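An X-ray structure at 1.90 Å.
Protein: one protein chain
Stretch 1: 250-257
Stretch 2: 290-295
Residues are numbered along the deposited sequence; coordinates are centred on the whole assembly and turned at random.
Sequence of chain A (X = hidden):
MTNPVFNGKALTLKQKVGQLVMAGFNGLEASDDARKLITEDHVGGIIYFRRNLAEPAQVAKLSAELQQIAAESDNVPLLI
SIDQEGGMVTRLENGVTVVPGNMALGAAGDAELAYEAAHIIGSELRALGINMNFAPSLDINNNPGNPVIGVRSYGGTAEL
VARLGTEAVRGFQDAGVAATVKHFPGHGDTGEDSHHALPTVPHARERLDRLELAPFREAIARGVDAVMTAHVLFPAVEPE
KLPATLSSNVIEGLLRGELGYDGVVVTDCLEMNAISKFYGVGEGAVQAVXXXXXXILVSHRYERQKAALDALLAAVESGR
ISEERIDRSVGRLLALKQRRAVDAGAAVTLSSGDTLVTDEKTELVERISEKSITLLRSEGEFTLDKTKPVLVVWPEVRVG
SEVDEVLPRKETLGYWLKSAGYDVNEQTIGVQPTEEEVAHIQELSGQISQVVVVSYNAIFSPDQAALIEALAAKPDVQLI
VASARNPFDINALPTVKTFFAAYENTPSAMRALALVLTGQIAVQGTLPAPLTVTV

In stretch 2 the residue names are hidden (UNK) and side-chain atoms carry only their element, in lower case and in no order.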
ATOM      1  N   VAL A 250     -14.263 -19.274   0.623  1.00 22.71           N
ATOM      2  CA  VAL A 250     -12.963 -18.672   0.910  1.00 22.78           C
ATOM      3  C   VAL A 250     -12.891 -18.190   2.355  1.00 22.16           C
ATOM      4  O   VAL A 250     -11.871 -18.379   3.029  1.00 23.03           O
ATOM      5  CB  VAL A 250     -12.662 -17.526  -0.078  1.00 21.68           C
ATOM      6  CG1 VAL A 250     -11.309 -16.882   0.251  1.00 24.04           C
ATOM      7  CG2 VAL A 250     -12.671 -18.031  -1.515  1.00 21.82           C
ATOM      8  N   ILE A 251     -13.944 -17.547   2.856  1.00 23.91           N
ATOM      9  CA  ILE A 251     -13.846 -16.913   4.168  1.00 21.82           C
ATOM     10  C   ILE A 251     -14.216 -17.902   5.272  1.00 25.45           C
ATOM     11  O   ILE A 251     -13.365 -18.278   6.086  1.00 24.53           O
ATOM     12  CB  ILE A 251     -14.700 -15.636   4.247  1.00 20.98           C
ATOM     13  CG1 ILE A 251     -14.218 -14.611   3.209  1.00 21.15           C
ATOM     14  CG2 ILE A 251     -14.604 -15.032   5.626  1.00 21.99           C
ATOM     15  CD1 ILE A 251     -15.003 -13.312   3.212  1.00 23.52           C
ATOM     16  N   GLU A 252     -15.486 -18.324   5.332  1.00 24.58           N
ATOM     17  CA  GLU A 252     -15.864 -19.267   6.385  1.00 22.14           C
ATOM     18  C   GLU A 252     -15.122 -20.584   6.230  1.00 23.23           C
ATOM     19  O   GLU A 252     -14.671 -21.172   7.217  1.00 26.12           O
ATOM     20  CB  GLU A 252     -17.376 -19.528   6.382  1.00 21.67           C
ATOM     21  CG  GLU A 252     -18.232 -18.418   6.976  1.00 27.96           C
ATOM     22  CD  GLU A 252     -17.964 -18.125   8.450  1.00 32.42           C
ATOM     23  OE1 GLU A 252     -17.276 -18.922   9.127  1.00 32.74           O
ATOM     24  OE2 GLU A 252     -18.463 -17.080   8.937  1.00 33.35           O
ATOM     25  N   GLY A 253     -15.001 -21.070   5.003  1.00 22.52           N
ATOM     26  CA  GLY A 253     -14.395 -22.365   4.773  1.00 24.42           C
ATOM     27  C   GLY A 253     -12.896 -22.363   4.964  1.00 26.54           C
ATOM     28  O   GLY A 253     -12.367 -23.050   5.840  1.00 26.07           O
ATOM     29  N   LEU A 254     -12.200 -21.563   4.157  1.00 24.86           N
ATOM     30  CA  LEU A 254     -10.747 -21.635   4.118  1.00 22.81           C
ATOM     31  C   LEU A 254     -10.111 -20.811   5.235  1.00 25.70           C
ATOM     32  O   LEU A 254      -9.288 -21.325   5.999  1.00 23.70           O
ATOM     33  CB  LEU A 254     -10.262 -21.182   2.742  1.00 24.17           C
ATOM     34  CG  LEU A 254      -8.774 -21.035   2.451  1.00 28.34           C
ATOM     35  CD1 LEU A 254      -8.054 -22.359   2.629  1.00 29.86           C
ATOM     36  CD2 LEU A 254      -8.594 -20.509   1.029  1.00 25.20           C
ATOM     37  N   LEU A 255     -10.479 -19.529   5.345  1.00 24.42           N
ATOM     38  CA  LEU A 255      -9.835 -18.651   6.322  1.00 20.85           C
ATOM     39  C   LEU A 255     -10.243 -19.006   7.751  1.00 22.12           C
ATOM     40  O   LEU A 255      -9.388 -19.172   8.629  1.00 23.31           O
ATOM     41  CB  LEU A 255     -10.181 -17.193   6.015  1.00 22.25           C
ATOM     42  CG  LEU A 255      -9.651 -16.103   6.955  1.00 20.21           C
ATOM     43  CD1 LEU A 255      -8.138 -16.240   7.178  1.00 17.50           C
ATOM     44  CD2 LEU A 255      -9.975 -14.729   6.349  1.00 18.25           C
ATOM     45  N   ARG A 256     -11.547 -19.079   8.013  1.00 22.45           N
ATOM     46  CA  ARG A 256     -12.027 -19.375   9.359  1.00 23.08           C
ATOM     47  C   ARG A 256     -11.908 -20.858   9.688  1.00 22.34           C
ATOM     48  O   ARG A 256     -11.550 -21.219  10.812  1.00 26.52           O
ATOM     49  CB  ARG A 256     -13.481 -18.932   9.506  1.00 27.24           C
ATOM     50  CG  ARG A 256     -13.702 -17.462   9.171  1.00 29.16           C
ATOM     51  CD  ARG A 256     -14.195 -16.745  10.374  1.00 26.39           C
ATOM     52  NE  ARG A 256     -14.578 -15.370  10.096  1.00 27.14           N
ATOM     53  CZ  ARG A 256     -13.984 -14.318  10.641  1.00 23.52           C
ATOM     54  NH1 ARG A 256     -12.963 -14.497  11.477  1.00 21.78           N
ATOM     55  NH2 ARG A 256     -14.413 -13.098  10.360  1.00 19.17           N
ATOM     56  N   GLY A 257     -12.220 -21.720   8.732  1.00 24.60           N
ATOM     57  CA  GLY A 257     -12.245 -23.147   8.985  1.00 24.33           C
ATOM     58  C   GLY A 257     -10.876 -23.779   8.880  1.00 24.78           C
ATOM     59  O   GLY A 257     -10.294 -24.164   9.897  1.00 28.73           O
ATOM     60  N   UNK A 290     -22.504 -12.576   4.994  1.00 22.62           N
ATOM     61  CA  UNK A 290     -22.905 -13.976   4.860  1.00 24.07           C
ATOM     62  C   UNK A 290     -21.707 -14.866   4.561  1.00 26.23           C
ATOM     63  O   UNK A 290     -21.638 -16.006   5.034  1.00 23.66           O
ATOM     64  c   UNK A 290     -23.963 -14.112   3.768  1.00 23.41           C
ATOM     65  c   UNK A 290     -25.319 -13.535   4.161  1.00 29.26           C
ATOM     66  c   UNK A 290     -26.360 -13.732   3.067  1.00 37.08           C
ATOM     67  o   UNK A 290     -26.098 -13.298   1.924  1.00 36.26           O
ATOM     68  o   UNK A 290     -27.420 -14.337   3.342  1.00 39.06           O
ATOM     69  N   UNK A 291     -20.745 -14.361   3.789  1.00 20.86           N
ATOM     70  CA  UNK A 291     -19.560 -15.148   3.469  1.00 20.98           C
ATOM     71  C   UNK A 291     -18.627 -15.318   4.660  1.00 22.28           C
ATOM     72  O   UNK A 291     -17.839 -16.270   4.673  1.00 23.36           O
ATOM     73  c   UNK A 291     -18.803 -14.509   2.295  1.00 22.29           C
ATOM     74  N   UNK A 292     -18.685 -14.420   5.649  1.00 22.16           N
ATOM     75  CA  UNK A 292     -17.853 -14.546   6.830  1.00 23.63           C
ATOM     76  C   UNK A 292     -17.127 -13.287   7.275  1.00 20.74           C
ATOM     77  O   UNK A 292     -16.440 -13.311   8.298  1.00 21.31           O
ATOM     78  N   UNK A 293     -17.267 -12.185   6.536  1.00 20.44           N
ATOM     79  CA  UNK A 293     -16.578 -10.948   6.894  1.00 22.52           C
ATOM     80  C   UNK A 293     -17.225 -10.280   8.105  1.00 19.92           C
ATOM     81  O   UNK A 293     -18.426 -10.414   8.355  1.00 20.16           O
ATOM     82  c   UNK A 293     -16.574  -9.965   5.716  1.00 19.94           C
ATOM     83  N   UNK A 294     -16.410  -9.525   8.847  1.00 18.81           N
ATOM     84  CA  UNK A 294     -16.882  -8.764   9.999  1.00 18.43           C
ATOM     85  C   UNK A 294     -17.035  -7.287   9.721  1.00 21.59           C
ATOM     86  O   UNK A 294     -17.917  -6.643  10.304  1.00 22.12           O
ATOM     87  o   UNK A 294     -14.411 -10.691  11.468  1.00 21.68           O
ATOM     88  c   UNK A 294     -15.906  -8.892  11.173  1.00 20.26           C
ATOM     89  o   UNK A 294     -16.564 -11.058  11.796  1.00 21.07           O
ATOM     90  c   UNK A 294     -15.602 -10.317  11.510  1.00 23.84           C
ATOM     91  N   UNK A 295     -16.154  -6.720   8.903  1.00 18.83           N
ATOM     92  CA  UNK A 295     -16.064  -5.276   8.758  1.00 18.41           C
ATOM     93  C   UNK A 295     -16.186  -4.934   7.281  1.00 18.71           C
ATOM     94  O   UNK A 295     -15.355  -5.361   6.470  1.00 17.57           O
ATOM     95  c   UNK A 295     -13.272  -2.821  10.012  1.00 16.44           C
ATOM     96  c   UNK A 295     -15.773  -2.609  10.301  1.00 18.80           C
ATOM     97  c   UNK A 295     -14.753  -4.739   9.341  1.00 17.64           C
ATOM     98  c   UNK A 295     -14.640  -3.217   9.444  1.00 19.59           C
TER
HETATM   99  O   HOH W   1     -17.624 -15.223  10.270  1.00 30.66           O
HETATM  100  O   HOH W   2     -20.876 -16.406   7.776  1.00 31.86           O

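Position 290 carries five side-chain atoms, three carbons in a row with two oxygens on the third. That is a carboxylate at the end of a two-methylene arm, hence Glu-290. Its CA-to-CB bond points away from stretch 1, and its nearest side-chain approach is Glu-290 CB to Glu-252 CG, 7.9 Å. The backbone takes part instead: water 2 donates to Glu-290 O (2.9 Å) and to Glu-252 OE2 (2.8 Å), bridging the two residues.

Position 291 has a single side-chain carbon and is therefore Ala-291. This CB lies 4.1 Å from Ile-251 CD1, an apolar contact. Its carbonyl faces the helix of stretch 1: Ala-291 O accepts a weak hydrogen bond from Glu-252 N (3.2 Å, 134° at the hydrogen) and also packs 3.2 Å from Ile-251 CB.

Position 292 has no side-chain atoms, which identifies Gly-292. Two independent observations agree. Its phi/psi of 133/-2 would jam a CB against the preceding carbonyl oxygen, and an ideally placed CB would point toward stretch 1 and fall 2.5 Å from Ile-251 CG2, a clash. The positive phi belongs to a Schellman motif, in which the chain leaves the helix ending at Ala-291. The CA atoms of the two stretches are nearest here, with Gly-292 CA 5.1 Å from Glu-252 CA.

Position 293 again shows one carbon, giving Ala-293. The CA-to-CB bond points away, yet CB remains 4.5 Å from Ile-251 CD1, at the margin of apolar contact.

Position 294 has two carbons, the second bearing two oxygens: a short carboxylate, Asp-294. Although its CA-to-CB bond points sideways, with chi1 at -53° (m) the end comes nearer, and OD2 reaches Arg-256 NH2 at 2.6 Å in a salt bridge.

Position 295 has four carbons forked at the second, the pattern of Leu-295. Its nearest side-chain atom, Leu-295 CB, stays 8.4 Å from Arg-256 NH2, and the residue takes no part in the contact.

The contact works by fitting a bare turn against one helix. With no side chain at Gly-292, Ile-251 CG2 can approach Gly-292 C to 3.5 Å, while Ile-251 CD1 meets the neighbouring alanines. Arg-256 then binds the turn through the edge of its guanidinium: NH2 donates to Gly-292 O (2.9 Å, 160°) as well as to Asp-294 OD2, and NE adds a weak bond to Gly-292 O (3.3 Å, 139°). Water 1 completes the polar side, donating to Glu-252 OE2 (2.4 Å) and Gly-292 O (3.0 Å). The buried area is modest, 286 Å² over both sides.

Stretch 2 (290-295) EAGADL
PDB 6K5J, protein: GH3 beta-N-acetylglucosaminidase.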